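Local coordinates for protein DMSP lyase (Ruegeria pomeroyi, PDB 5CU1) that belongs to the cupin superfamily and carries an iron(III) ion held by two histidines and a glutamate inside a beta-barrel, at residues Glu25-His30 / Leu42-Thr47; Gln49-Val54 / Gly115-Ser120; Asp67-Ala72 / Tyr185-Met190; Leu123-Val128 / Met190-Trp195; Pro142-Tyr147 / His174-Pro179. One frame throughout, in Å; residues are numbered along the deposited sequence.

Contact 1: residues Glu25-His30 / Leu42-Thr47; sequences EFQALH and LPDSLT
Leu-42 points its side chain at the helix, and both of its methyls touch His-30. CD1 meets the His-30 imidazole tip to tip and lies over one face of the ring, 3.3 Å from the ring centroid and 19° off the normal, which satisfies a CH-pi contact. It is displaced toward the rim, so its nearest ring atom is NE2, with His-30 NE2 to Leu-42 CD1 at 3.2 Å. The same CD1 approaches Phe-26 CE2 obliquely at 3.9 Å. Phe-26 and His-30 both carry CG anti to the backbone N (chi1 178° and -177°), and, one helical turn apart, both rings come within touch of this branch. Leu-42 CD2 sits between the CB and CG end of His-30 and the helix backbone, 3.6 Å from Gln-27 CA. The extended Gln-27 chain crosses Leu-42 obliquely and ends near Asp-44, but Gln-27 NE2 stays 4.1 Å from Asp-44 OD2, and Asp-44 is poorly ordered. His-30 NE2 also makes a weak hydrogen bond to Val-40 O. Phe-26 continues inward to Leu-192 and Leu-194, so the arrangement is that of helix 17-32 and the loop after helix 34-39, packed on the outer face of a cupin barrel.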
# COMPACT_ATOMS: atom_id res chain seq x y z
N GLU A 25 3.82 15.13 -1.01
CA GLU A 25 4.30 14.31 -2.04
C GLU A 25 3.23 13.44 -2.74
O GLU A 25 3.33 13.33 -3.85
CB GLU A 25 5.49 13.52 -1.68
CG GLU A 25 6.74 14.16 -1.39
CD GLU A 25 7.37 14.87 -2.47
OE1 GLU A 25 7.11 14.84 -3.55
OE2 GLU A 25 8.12 15.63 -2.15
N PHE A 26 2.23 12.99 -1.99
CA PHE A 26 1.05 12.39 -2.46
C PHE A 26 0.19 13.21 -3.45
O PHE A 26 -0.06 12.72 -4.44
CB PHE A 26 0.29 11.56 -1.41
CG PHE A 26 -0.94 11.00 -1.90
CD1 PHE A 26 -0.94 10.02 -2.75
CD2 PHE A 26 -2.14 11.58 -1.61
CE1 PHE A 26 -2.05 9.61 -3.34
CE2 PHE A 26 -3.28 11.12 -2.19
CZ PHE A 26 -3.22 10.12 -3.04
N GLN A 27 -0.15 14.42 -3.05
CA GLN A 27 -0.97 15.40 -3.70
C GLN A 27 -0.44 15.80 -5.06
O GLN A 27 -1.16 15.94 -5.98
CB GLN A 27 -1.18 16.58 -2.75
CG GLN A 27 -2.18 16.32 -1.73
CD GLN A 27 -2.23 17.29 -0.66
OE1 GLN A 27 -1.28 17.78 -0.33
NE2 GLN A 27 -3.39 17.58 -0.14
N ALA A 28 0.86 15.98 -5.11
CA ALA A 28 1.61 16.23 -6.31
C ALA A 28 1.76 15.14 -7.16
O ALA A 28 1.70 15.36 -8.17
CB ALA A 28 2.93 16.86 -6.03
N LEU A 29 1.78 13.91 -6.81
CA LEU A 29 1.82 12.79 -7.76
C LEU A 29 0.61 12.35 -8.31
O LEU A 29 0.59 11.89 -9.30
CB LEU A 29 2.40 11.63 -6.99
CG LEU A 29 2.39 10.26 -7.52
CD1 LEU A 29 3.41 10.17 -8.51
CD2 LEU A 29 2.57 9.40 -6.48
N HIS A 30 -0.39 12.60 -7.61
CA HIS A 30 -1.69 12.40 -7.92
C HIS A 30 -2.04 13.24 -9.08
O HIS A 30 -2.44 12.73 -10.03
CB HIS A 30 -2.53 12.78 -6.85
CG HIS A 30 -3.97 12.52 -7.07
ND1 HIS A 30 -4.80 13.41 -7.63
CD2 HIS A 30 -4.71 11.48 -6.79
CE1 HIS A 30 -5.99 12.94 -7.62
NE2 HIS A 30 -5.97 11.77 -7.12
N LEU A 42 -8.88 14.35 -5.58
CA LEU A 42 -8.26 14.75 -4.35
C LEU A 42 -9.09 15.84 -3.85
O LEU A 42 -9.47 16.72 -4.60
CB LEU A 42 -6.86 15.17 -4.51
CG LEU A 42 -5.88 14.25 -3.90
CD1 LEU A 42 -6.20 12.80 -4.15
CD2 LEU A 42 -4.44 14.56 -4.07
N PRO A 43 -9.53 15.66 -2.52
CA PRO A 43 -10.51 16.64 -2.08
C PRO A 43 -9.95 17.83 -1.63
O PRO A 43 -10.70 18.73 -1.63
CB PRO A 43 -11.19 16.04 -0.88
CG PRO A 43 -10.59 14.78 -0.60
CD PRO A 43 -9.42 14.62 -1.39
N ASP A 44 -8.73 17.81 -1.22
CA ASP A 44 -7.85 18.93 -0.95
C ASP A 44 -7.73 19.80 0.51
O ASP A 44 -7.08 20.83 0.69
CB ASP A 44 -7.57 19.70 -2.25
CG ASP A 44 -6.02 19.94 -2.49
OD1 ASP A 44 -5.42 19.31 -3.39
OD2 ASP A 44 -5.46 20.73 -1.73
N SER A 45 -8.14 19.12 1.55
CA SER A 45 -9.35 19.17 2.21
C SER A 45 -9.48 17.95 2.98
O SER A 45 -10.47 17.35 2.96
CB SER A 45 -10.50 19.47 1.25
OG SER A 45 -10.11 20.55 0.53
N LEU A 46 -8.47 17.68 3.77
CA LEU A 46 -8.52 16.49 4.62
C LEU A 46 -8.39 16.83 6.15
O LEU A 46 -7.51 17.43 6.55
CB LEU A 46 -7.43 15.61 4.15
CG LEU A 46 -7.46 15.30 2.71
CD1 LEU A 46 -6.06 15.42 2.44
CD2 LEU A 46 -7.78 13.91 2.42
N THR A 47 -9.31 16.43 6.94
CA THR A 47 -9.30 16.60 8.37
C THR A 47 -8.27 15.86 9.13
O THR A 47 -8.30 14.68 9.12
CB THR A 47 -10.67 16.34 8.89
OG1 THR A 47 -11.49 17.33 8.34
CG2 THR A 47 -10.76 16.37 10.38

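Contact 2: residues Gln49-Val54 / Gly115-Ser120; sequences QPVTPV and GGPFAS
Gln-49 sets its CG in the crowded position between the backbone N and the carbonyl carbon (chi1 63°), then runs extended, and this carries its amide to the backbone carbonyl of Gly-116. The contact prolongs the small antiparallel sheet of strands 47-48 and 118-119, at the point where the first strand gives way to loop. Two carbonyls of the second segment accept from this one residue. Gln-49 N donates to Pro-117 O at 3.0 Å, bent to 144° and coming from above the carbonyl plane rather than along a lone pair. The side-chain bond is straighter: Gln-49 NE2 reaches Gly-116 O at 3.1 Å with an N-H...O angle of 159°, lying in the carbonyl plane while the oxygen lies in the amide plane. Tying both the backbone and the tip should hold the amide in this rotation, and Gln-49 OE1 comes to lie 3.6 Å from Ala-119 CB. Val-51 supplies the apolar half. Its CG1 is anti to the backbone N, which leaves CG2 to press on the peptide joining Gly-116 and Pro-117. Behind that peptide, Pro-117 and Phe-118 rest on Phe-19 and Leu-23 of helix 17-32. Val-51 CG2 comes closest to Pro-117 N at 3.4 Å and to Gly-116 C at 3.5 Å, and the nearest side-chain atom to Val-51 CG2 is Pro-117 CD at 3.6 Å.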
# COMPACT_ATOMS: atom_id res chain seq x y z
N GLN A 49 -6.09 13.86 12.19
CA GLN A 49 -6.49 13.01 13.13
C GLN A 49 -5.29 12.47 13.67
O GLN A 49 -4.42 12.23 13.01
CB GLN A 49 -7.55 12.07 12.67
CG GLN A 49 -7.32 11.09 11.59
CD GLN A 49 -8.36 10.05 11.46
OE1 GLN A 49 -9.41 10.28 11.75
NE2 GLN A 49 -8.01 8.92 10.97
N PRO A 50 -5.33 12.30 15.04
CA PRO A 50 -4.16 11.63 15.59
C PRO A 50 -3.83 10.09 15.20
O PRO A 50 -4.69 9.37 15.03
CB PRO A 50 -4.35 11.86 17.03
CG PRO A 50 -5.62 11.76 17.23
CD PRO A 50 -6.20 12.55 16.26
N VAL A 51 -2.58 9.70 15.13
CA VAL A 51 -2.13 8.40 14.86
C VAL A 51 -1.45 7.95 16.05
O VAL A 51 -0.50 8.40 16.29
CB VAL A 51 -1.17 8.38 13.69
CG1 VAL A 51 -0.37 7.18 13.52
CG2 VAL A 51 -1.73 8.89 12.42
N THR A 52 -1.89 6.92 16.68
CA THR A 52 -1.07 6.06 17.49
C THR A 52 -0.01 5.20 16.82
O THR A 52 -0.30 4.30 16.22
CB THR A 52 -1.94 5.21 18.38
OG1 THR A 52 -2.62 4.25 17.63
CG2 THR A 52 -3.05 5.92 18.92
N PRO A 53 1.35 5.58 16.97
CA PRO A 53 2.35 4.65 16.42
C PRO A 53 2.41 3.17 16.94
O PRO A 53 2.21 2.91 18.09
CB PRO A 53 3.61 5.36 16.59
CG PRO A 53 3.51 5.96 17.71
CD PRO A 53 2.22 6.66 17.57
N VAL A 54 2.60 2.29 15.96
CA VAL A 54 2.86 0.96 16.10
C VAL A 54 4.00 0.64 15.19
O VAL A 54 3.93 0.87 14.11
CB VAL A 54 1.64 0.17 15.73
CG1 VAL A 54 1.94 -1.29 15.63
CG2 VAL A 54 0.44 0.45 16.57
N GLY A 115 -6.68 4.90 10.78
CA GLY A 115 -5.34 4.62 11.25
C GLY A 115 -4.30 5.51 10.60
O GLY A 115 -3.11 5.33 10.84
N GLY A 116 -4.75 6.47 9.79
CA GLY A 116 -3.85 7.41 9.16
C GLY A 116 -3.97 8.81 9.72
O GLY A 116 -4.93 9.12 10.44
N PRO A 117 -2.98 9.67 9.41
CA PRO A 117 -3.00 11.05 9.90
C PRO A 117 -4.14 11.93 9.35
O PRO A 117 -4.36 13.02 9.88
CB PRO A 117 -1.63 11.60 9.48
CG PRO A 117 -1.05 10.61 8.54
CD PRO A 117 -1.67 9.30 8.86
N PHE A 118 -4.84 11.57 8.29
CA PHE A 118 -5.87 12.32 7.62
C PHE A 118 -7.08 11.56 7.41
O PHE A 118 -6.99 10.46 7.22
CB PHE A 118 -5.34 12.86 6.31
CG PHE A 118 -4.06 13.62 6.47
CD1 PHE A 118 -2.85 12.98 6.25
CD2 PHE A 118 -4.06 14.92 7.01
CE1 PHE A 118 -1.72 13.64 6.41
CE2 PHE A 118 -2.86 15.54 7.19
CZ PHE A 118 -1.73 14.89 6.92
N ALA A 119 -8.21 12.18 7.51
CA ALA A 119 -9.44 11.52 7.36
C ALA A 119 -10.15 11.88 6.10
O ALA A 119 -9.91 12.86 5.70
CB ALA A 119 -10.25 11.75 8.55
N SER A 120 -11.00 11.05 5.53
CA SER A 120 -11.74 11.23 4.25
C SER A 120 -12.85 10.28 4.08
O SER A 120 -12.70 9.22 4.42
CB SER A 120 -10.88 11.12 3.12
OG SER A 120 -11.38 11.73 2.11

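Contact 3: residues Asp67-Ala72 / Tyr185-Met190; sequences DLTTTA and YDRPFM
Asp-67 can be followed from root to tip along two partners, Pro-188 and Arg-187. Asp-67 CB lies 4.0 Å from Pro-188 CG, and Asp-67 CG is 3.8 Å from Pro-188 CD. That CG is anti to the backbone N (chi1 -167°), which brings the carboxylate across, and chi2 of 39° turns its two oxygens to different partners. Asp-67 OD2 abuts the proline, 3.1 Å from Pro-188 CD, while Asp-67 OD1 faces Arg-187 NE at 3.5 Å in a salt bridge whose hydrogen bond is weak. The carboxylate and guanidinium planes stand 45° apart, and the two side chains cross at about a right angle. Arg-187 bends at chi2 and chi3, bringing its NH2 to Thr-69 CB at 3.5 Å; buried there, that nitrogen has no hydrogen-bond partner in the model. Beside the charged pair, Leu-68 CD2 packs 3.6 Å from Phe-189 C, and Leu-68 CD1 meets Met-190 CE at 4.1 Å. The contact thus pins the loop between helices 57-64 and 74-83 to the beginning of strand 189-196. Thr-69 and Pro-188 also bond through their backbones to Gly-152 and Glu-153, while Leu-68 leans on Tyr-129 of strand 124-130 and Met-190 on Phe-80 of helix 74-83.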
# COMPACT_ATOMS: atom_id res chain seq x y z
N ASP A 67 17.33 -1.91 -2.47
CA ASP A 67 16.92 -2.33 -3.70
C ASP A 67 15.55 -1.92 -4.06
O ASP A 67 15.01 -2.42 -4.81
CB ASP A 67 17.13 -3.80 -3.63
CG ASP A 67 17.06 -4.51 -4.86
OD1 ASP A 67 17.46 -4.22 -5.96
OD2 ASP A 67 16.60 -5.52 -4.67
N LEU A 68 15.07 -0.92 -3.43
CA LEU A 68 13.85 -0.17 -3.80
C LEU A 68 14.15 1.06 -4.77
O LEU A 68 14.00 2.11 -4.46
CB LEU A 68 13.12 0.26 -2.55
CG LEU A 68 12.33 -0.56 -1.68
CD1 LEU A 68 12.09 0.07 -0.42
CD2 LEU A 68 11.17 -1.16 -2.29
N THR A 69 14.71 0.71 -5.88
CA THR A 69 14.88 1.27 -7.24
C THR A 69 13.76 2.01 -7.93
O THR A 69 12.77 1.52 -8.03
CB THR A 69 15.53 0.14 -8.07
OG1 THR A 69 16.90 0.05 -7.83
CG2 THR A 69 15.45 0.21 -9.33
N THR A 70 13.99 3.17 -8.35
CA THR A 70 13.04 3.92 -9.11
C THR A 70 13.53 4.70 -10.39
O THR A 70 14.65 4.93 -10.63
CB THR A 70 12.31 5.10 -8.38
OG1 THR A 70 12.92 5.56 -7.26
CG2 THR A 70 11.09 4.89 -8.16
N THR A 71 12.54 5.24 -11.09
CA THR A 71 12.62 6.20 -12.16
C THR A 71 12.31 7.56 -11.68
O THR A 71 13.12 8.26 -11.43
CB THR A 71 11.71 5.71 -13.19
OG1 THR A 71 10.52 5.35 -12.61
CG2 THR A 71 12.26 4.54 -13.70
N ALA A 72 11.10 7.84 -11.49
CA ALA A 72 10.57 9.09 -11.22
C ALA A 72 9.97 9.41 -9.89
O ALA A 72 9.50 10.39 -9.82
CB ALA A 72 9.57 9.30 -12.29
N TYR A 185 10.00 -11.96 -6.31
CA TYR A 185 11.05 -12.95 -6.53
C TYR A 185 12.35 -12.48 -5.88
O TYR A 185 12.55 -12.67 -4.68
CB TYR A 185 11.21 -13.20 -8.03
CG TYR A 185 9.96 -13.80 -8.65
CD1 TYR A 185 9.64 -15.14 -8.47
CD2 TYR A 185 9.09 -13.03 -9.41
CE1 TYR A 185 8.51 -15.69 -9.02
CE2 TYR A 185 7.95 -13.58 -9.97
CZ TYR A 185 7.67 -14.91 -9.78
OH TYR A 185 6.54 -15.47 -10.33
N ASP A 186 13.23 -11.84 -6.64
CA ASP A 186 14.50 -11.37 -6.06
C ASP A 186 14.52 -9.87 -5.81
O ASP A 186 15.48 -9.35 -5.25
CB ASP A 186 15.68 -11.76 -6.95
CG ASP A 186 15.57 -11.18 -8.35
OD1 ASP A 186 14.48 -11.22 -8.93
OD2 ASP A 186 16.60 -10.69 -8.87
N ARG A 187 13.45 -9.19 -6.25
CA ARG A 187 13.28 -7.75 -6.03
C ARG A 187 12.18 -7.45 -5.01
O ARG A 187 11.21 -8.19 -4.91
CB ARG A 187 12.93 -7.06 -7.35
CG ARG A 187 13.76 -7.47 -8.56
CD ARG A 187 15.11 -6.77 -8.56
NE ARG A 187 15.00 -5.40 -8.10
CZ ARG A 187 14.57 -4.39 -8.85
NH1 ARG A 187 14.21 -4.61 -10.12
NH2 ARG A 187 14.50 -3.17 -8.34
N PRO A 188 12.34 -6.37 -4.23
CA PRO A 188 11.24 -5.82 -3.43
C PRO A 188 10.39 -4.86 -4.25
O PRO A 188 10.74 -4.57 -5.39
CB PRO A 188 11.96 -5.07 -2.31
CG PRO A 188 13.26 -4.63 -2.97
CD PRO A 188 13.65 -5.79 -3.85
N PHE A 189 9.28 -4.40 -3.68
CA PHE A 189 8.55 -3.26 -4.24
C PHE A 189 7.92 -2.44 -3.13
O PHE A 189 7.70 -2.91 -2.01
CB PHE A 189 7.48 -3.68 -5.26
CG PHE A 189 6.18 -4.14 -4.64
CD1 PHE A 189 5.10 -3.29 -4.53
CD2 PHE A 189 6.04 -5.44 -4.18
CE1 PHE A 189 3.91 -3.71 -3.96
CE2 PHE A 189 4.85 -5.86 -3.61
CZ PHE A 189 3.79 -4.99 -3.50
N MET A 190 7.64 -1.18 -3.47
CA MET A 190 6.75 -0.34 -2.69
C MET A 190 5.67 0.18 -3.63
O MET A 190 5.96 0.48 -4.80
CB MET A 190 7.50 0.83 -2.06
CG MET A 190 6.60 1.84 -1.41
SD MET A 190 7.45 3.35 -0.96
CE MET A 190 8.88 2.68 -0.13

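Contact 4: residues Leu123-Val128 / Met190-Trp195; sequences LAAYVV and MALVLW
Strands 124-130 and 189-196 are antiparallel neighbours within one of the two five-stranded sheets of the cupin barrel, and this contact covers most of their length, wholly buried. The two short segments run at 158° with their axes 4.6 Å apart. Six backbone hydrogen bonds come in three reciprocal sets, at Ala-124/Trp-195, Tyr-126/Val-193 and Val-128/Ala-191. Val-193 N to Tyr-126 O, at 2.9 Å and 166°, is among the straightest, though its donor sits above the carbonyl plane. Ala-125/Leu-194 and Val-127/Leu-192 are the intervening non-hydrogen-bonded pairs. On the face bearing Tyr-126, Val-193 and Trp-195, the tyrosine ring turns its edge to the indole, Tyr-126 CE2 standing over the middle of the indole face, 4.0 Å from Trp-195 CD2. The planes meet at 66°, an edge-to-face pair. Next to it, Val-128 CG2 touches Val-193 CG2 at 3.9 Å. Across the sheet, Ala-125 CB lies 3.6 Å from Leu-194 CD2, and Val-127 CG2 presses on Met-190 CG at 3.5 Å, tighter than usual carbon contact; Phe-80 of helix 74-83 covers Val-127 and Leu-192. The indole NE1 hydrogen-bonds Glu-145 OE2, a ligand of the iron. The face with Tyr-126 and Trp-195 is therefore turned to the metal side and the face with Val-127, Leu-192 and Leu-194 to the helices, as expected for a metal-binding cupin.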
# COMPACT_ATOMS: atom_id res chain seq x y z
N LEU A 123 -11.87 8.61 -0.32
CA LEU A 123 -10.71 7.83 -0.51
C LEU A 123 -10.02 7.30 0.77
O LEU A 123 -10.22 7.80 1.76
CB LEU A 123 -9.78 8.55 -1.53
CG LEU A 123 -8.94 9.77 -1.41
CD1 LEU A 123 -9.70 10.92 -0.83
CD2 LEU A 123 -7.80 9.58 -0.54
N ALA A 124 -9.21 6.29 0.66
CA ALA A 124 -8.04 5.99 1.42
C ALA A 124 -6.78 5.76 0.61
O ALA A 124 -6.83 5.58 -0.44
CB ALA A 124 -8.29 4.86 2.31
N ALA A 125 -5.72 5.97 1.23
CA ALA A 125 -4.43 5.81 0.76
C ALA A 125 -3.62 5.14 1.78
O ALA A 125 -3.66 5.45 2.86
CB ALA A 125 -3.82 7.09 0.28
N TYR A 126 -2.76 4.29 1.24
CA TYR A 126 -1.80 3.35 1.78
C TYR A 126 -0.41 3.19 0.95
O TYR A 126 -0.29 3.56 -0.18
CB TYR A 126 -2.42 1.96 2.11
CG TYR A 126 -3.75 1.82 2.66
CD1 TYR A 126 -3.94 1.69 3.95
CD2 TYR A 126 -4.84 1.73 1.88
CE1 TYR A 126 -5.11 1.50 4.47
CE2 TYR A 126 -6.02 1.58 2.41
CZ TYR A 126 -6.15 1.50 3.74
OH TYR A 126 -7.33 1.33 4.25
N VAL A 127 0.55 2.61 1.64
CA VAL A 127 1.85 2.04 1.23
C VAL A 127 1.87 0.63 1.53
O VAL A 127 1.45 0.29 2.51
CB VAL A 127 3.02 2.87 1.72
CG1 VAL A 127 2.98 2.87 3.21
CG2 VAL A 127 4.37 2.50 1.16
N VAL A 128 2.31 -0.18 0.60
CA VAL A 128 2.72 -1.56 0.65
C VAL A 128 4.07 -1.69 0.22
O VAL A 128 4.41 -1.35 -0.75
CB VAL A 128 1.73 -2.54 -0.11
CG1 VAL A 128 2.02 -3.93 -0.07
CG2 VAL A 128 0.34 -2.37 0.50
N MET A 190 7.64 -1.18 -3.47
CA MET A 190 6.75 -0.34 -2.69
C MET A 190 5.67 0.18 -3.63
O MET A 190 5.96 0.48 -4.80
CB MET A 190 7.50 0.83 -2.06
CG MET A 190 6.60 1.84 -1.41
SD MET A 190 7.45 3.35 -0.96
CE MET A 190 8.88 2.68 -0.13
N ALA A 191 4.44 0.26 -3.14
CA ALA A 191 3.34 0.81 -3.95
C ALA A 191 2.50 1.77 -3.15
O ALA A 191 2.37 1.66 -1.94
CB ALA A 191 2.45 -0.31 -4.51
N LEU A 192 1.92 2.73 -3.86
CA LEU A 192 0.81 3.50 -3.37
C LEU A 192 -0.44 2.73 -3.72
O LEU A 192 -0.56 2.24 -4.84
CB LEU A 192 0.78 4.89 -4.00
CG LEU A 192 -0.50 5.70 -3.80
CD1 LEU A 192 -0.60 6.19 -2.35
CD2 LEU A 192 -0.59 6.86 -4.79
N VAL A 193 -1.35 2.60 -2.75
CA VAL A 193 -2.62 1.93 -2.93
C VAL A 193 -3.77 2.87 -2.58
O VAL A 193 -3.85 3.34 -1.46
CB VAL A 193 -2.72 0.69 -2.05
CG1 VAL A 193 -3.96 -0.15 -2.44
CG2 VAL A 193 -1.46 -0.12 -2.15
N LEU A 194 -4.65 3.14 -3.55
CA LEU A 194 -5.83 3.99 -3.34
C LEU A 194 -7.10 3.17 -3.27
O LEU A 194 -7.26 2.22 -4.02
CB LEU A 194 -5.97 5.03 -4.45
CG LEU A 194 -4.78 5.98 -4.58
CD1 LEU A 194 -5.03 7.02 -5.65
CD2 LEU A 194 -4.47 6.66 -3.25
N TRP A 195 -8.00 3.54 -2.35
CA TRP A 195 -9.32 2.92 -2.19
C TRP A 195 -10.42 3.94 -2.44
O TRP A 195 -10.29 5.12 -2.12
CB TRP A 195 -9.51 2.34 -0.79
CG TRP A 195 -8.88 1.04 -0.57
CD1 TRP A 195 -7.86 0.51 -1.27
CD2 TRP A 195 -9.22 0.09 0.44
NE1 TRP A 195 -7.53 -0.72 -0.77
CE2 TRP A 195 -8.36 -1.00 0.29
CE3 TRP A 195 -10.17 0.06 1.46
CZ2 TRP A 195 -8.42 -2.13 1.10
CZ3 TRP A 195 -10.23 -1.05 2.28
CH2 TRP A 195 -9.36 -2.13 2.09

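Contact 5: residues Pro142-Tyr147 / His174-Pro179; sequences PAEEIY and HPSGHP. With FE (Fe (III) ion), chain B.
Glu-145 OE1 is held twice: by the iron(III) ion and by the ring N-H of His-174. His-174 ND1 donates to Glu-145 OE1 at 2.6 Å with an angle of 156°, entering on the anti lone pair, away from the other oxygen. Glu-145 OE2 binds the same FE at 2.4 Å and has Trp-195 as second partner, so the chelating carboxylate is gripped at both ends and its rotation is set; the metal would also be expected to keep it ionised. Glu-145 and His-174 lie side by side, pointing the same way, with carboxylate and ring planes 65° apart. Tyr-147 CD1 touches His-174 CE1 at 3.7 Å, and the imidazole stacks on His-180, which with His-141 completes the protein ligands. Behind them the backbone pairs antiparallel, His-174 N to Glu-145 O at 3.0 Å, with the return bond weak. Farther out, Ser-176 OG donates to Pro-142 O at 2.8 Å; Ser-176 is the second residue of a type II turn from Pro-175 to His-178. Strand 144-150 thus runs between strands 189-196 and 171-174, the latter outermost in its sheet. In the second sheet, His-141 follows strand 135-140 and His-180 opens strand 180-183, placing the ion between the two sheets.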
# COMPACT_ATOMS: atom_id res chain seq x y z
N PRO A 142 -14.26 -5.12 -0.59
CA PRO A 142 -15.23 -4.18 -1.16
C PRO A 142 -14.85 -2.87 -1.81
O PRO A 142 -15.37 -2.76 -2.79
CB PRO A 142 -16.15 -3.96 0.01
CG PRO A 142 -15.99 -5.11 0.75
CD PRO A 142 -14.69 -5.55 0.70
N ALA A 143 -13.84 -2.12 -1.36
CA ALA A 143 -13.28 -1.15 -2.04
C ALA A 143 -12.75 -1.58 -3.40
O ALA A 143 -12.10 -2.44 -3.51
CB ALA A 143 -12.18 -0.47 -1.25
N GLU A 144 -13.00 -0.75 -4.33
CA GLU A 144 -12.21 -0.57 -5.46
C GLU A 144 -10.86 -0.01 -5.22
O GLU A 144 -10.69 0.82 -4.46
CB GLU A 144 -12.94 0.19 -6.49
CG GLU A 144 -14.27 -0.32 -6.86
CD GLU A 144 -14.92 0.36 -8.06
OE1 GLU A 144 -15.18 1.43 -8.08
OE2 GLU A 144 -15.25 -0.23 -8.98
N GLU A 145 -9.97 -0.58 -5.94
CA GLU A 145 -8.57 -0.41 -5.79
C GLU A 145 -7.65 -0.12 -6.97
O GLU A 145 -7.76 -0.61 -7.86
CB GLU A 145 -8.02 -1.47 -4.84
CG GLU A 145 -6.61 -1.65 -4.67
CD GLU A 145 -6.23 -2.82 -3.88
OE1 GLU A 145 -6.24 -3.85 -4.25
OE2 GLU A 145 -5.98 -2.71 -2.82
N ILE A 146 -6.80 0.81 -6.80
CA ILE A 146 -5.57 0.98 -7.54
C ILE A 146 -4.20 0.74 -6.87
O ILE A 146 -3.94 1.30 -5.98
CB ILE A 146 -5.67 2.23 -8.45
CG1 ILE A 146 -4.93 2.04 -9.77
CG2 ILE A 146 -5.60 3.57 -7.72
CD1 ILE A 146 -4.97 3.28 -10.67
N TYR A 147 -3.40 -0.12 -7.38
CA TYR A 147 -1.98 -0.28 -7.15
C TYR A 147 -1.02 0.42 -8.18
O TYR A 147 -0.84 0.05 -9.22
CB TYR A 147 -1.67 -1.78 -6.86
CG TYR A 147 -1.67 -2.47 -5.51
CD1 TYR A 147 -2.77 -2.93 -4.92
CD2 TYR A 147 -0.52 -2.81 -4.93
CE1 TYR A 147 -2.74 -3.68 -3.80
CE2 TYR A 147 -0.46 -3.48 -3.81
CZ TYR A 147 -1.55 -3.92 -3.22
OH TYR A 147 -1.33 -4.62 -2.16
N HIS A 174 -8.21 -3.14 -9.44
CA HIS A 174 -8.91 -4.20 -8.74
C HIS A 174 -10.33 -3.90 -8.61
O HIS A 174 -10.69 -3.25 -7.85
CB HIS A 174 -8.26 -4.71 -7.45
CG HIS A 174 -6.81 -5.12 -7.55
ND1 HIS A 174 -5.89 -4.76 -6.65
CD2 HIS A 174 -6.15 -5.83 -8.44
CE1 HIS A 174 -4.75 -5.24 -6.97
NE2 HIS A 174 -4.89 -5.88 -8.06
N PRO A 175 -11.17 -4.50 -9.55
CA PRO A 175 -12.60 -4.46 -9.27
C PRO A 175 -13.10 -4.95 -7.80
O PRO A 175 -12.37 -5.58 -7.16
CB PRO A 175 -13.13 -5.18 -10.39
CG PRO A 175 -12.34 -4.75 -11.33
CD PRO A 175 -11.18 -5.21 -10.85
N SER A 176 -14.23 -4.54 -7.31
CA SER A 176 -14.72 -4.89 -6.03
C SER A 176 -14.78 -6.31 -5.80
O SER A 176 -15.25 -6.95 -6.62
CB SER A 176 -16.07 -4.48 -5.92
OG SER A 176 -16.08 -3.30 -5.43
N GLY A 177 -14.29 -6.80 -4.67
CA GLY A 177 -14.26 -8.16 -4.31
C GLY A 177 -13.40 -9.10 -5.08
O GLY A 177 -13.43 -10.17 -4.87
N HIS A 178 -12.63 -8.60 -5.94
CA HIS A 178 -11.90 -9.33 -6.90
C HIS A 178 -10.64 -9.81 -6.29
O HIS A 178 -9.94 -9.10 -5.78
CB HIS A 178 -11.72 -8.53 -8.11
CG HIS A 178 -11.55 -9.31 -9.31
ND1 HIS A 178 -12.45 -9.25 -10.34
CD2 HIS A 178 -10.61 -10.18 -9.69
CE1 HIS A 178 -12.00 -9.99 -11.31
NE2 HIS A 178 -10.93 -10.59 -10.93
N PRO A 179 -10.55 -11.19 -6.25
CA PRO A 179 -9.30 -11.71 -5.68
C PRO A 179 -7.92 -11.32 -6.33
O PRO A 179 -7.82 -11.41 -7.41
CB PRO A 179 -9.51 -13.17 -5.69
CG PRO A 179 -10.86 -13.35 -5.51
CD PRO A 179 -11.44 -12.43 -6.43
FE FE B . -6.04 -5.01 -2.22
O HOH W 1 -10.81 -4.59 -5.03

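Overall arrangement
Contacts 4 and 5 form the metal-facing centre, their own centres 12 Å apart. They are joined at Trp-195 NE1 and Glu-145 OE2, 3.2 Å apart, which makes the strand pairing of contact 4 a second shell to the iron bound in contact 5. Contact 3 shares Met-190 with contact 4 and anchors the other end of strand 189-196; the Phe-189 side chain remains about 10 Å from the ion. Contact 1 backs the same five-stranded sheet from outside, Phe-26 CE1 meeting Leu-192 CD2 at 3.4 Å. Contact 2 adjoins contact 1 through the small sheet of strands 47-48 and 118-119, Thr-47 O being 3.0 Å from Ala-119 N. Contacts 2 and 3 lie on opposite sides of the chain's centre, their centres 27 Å apart.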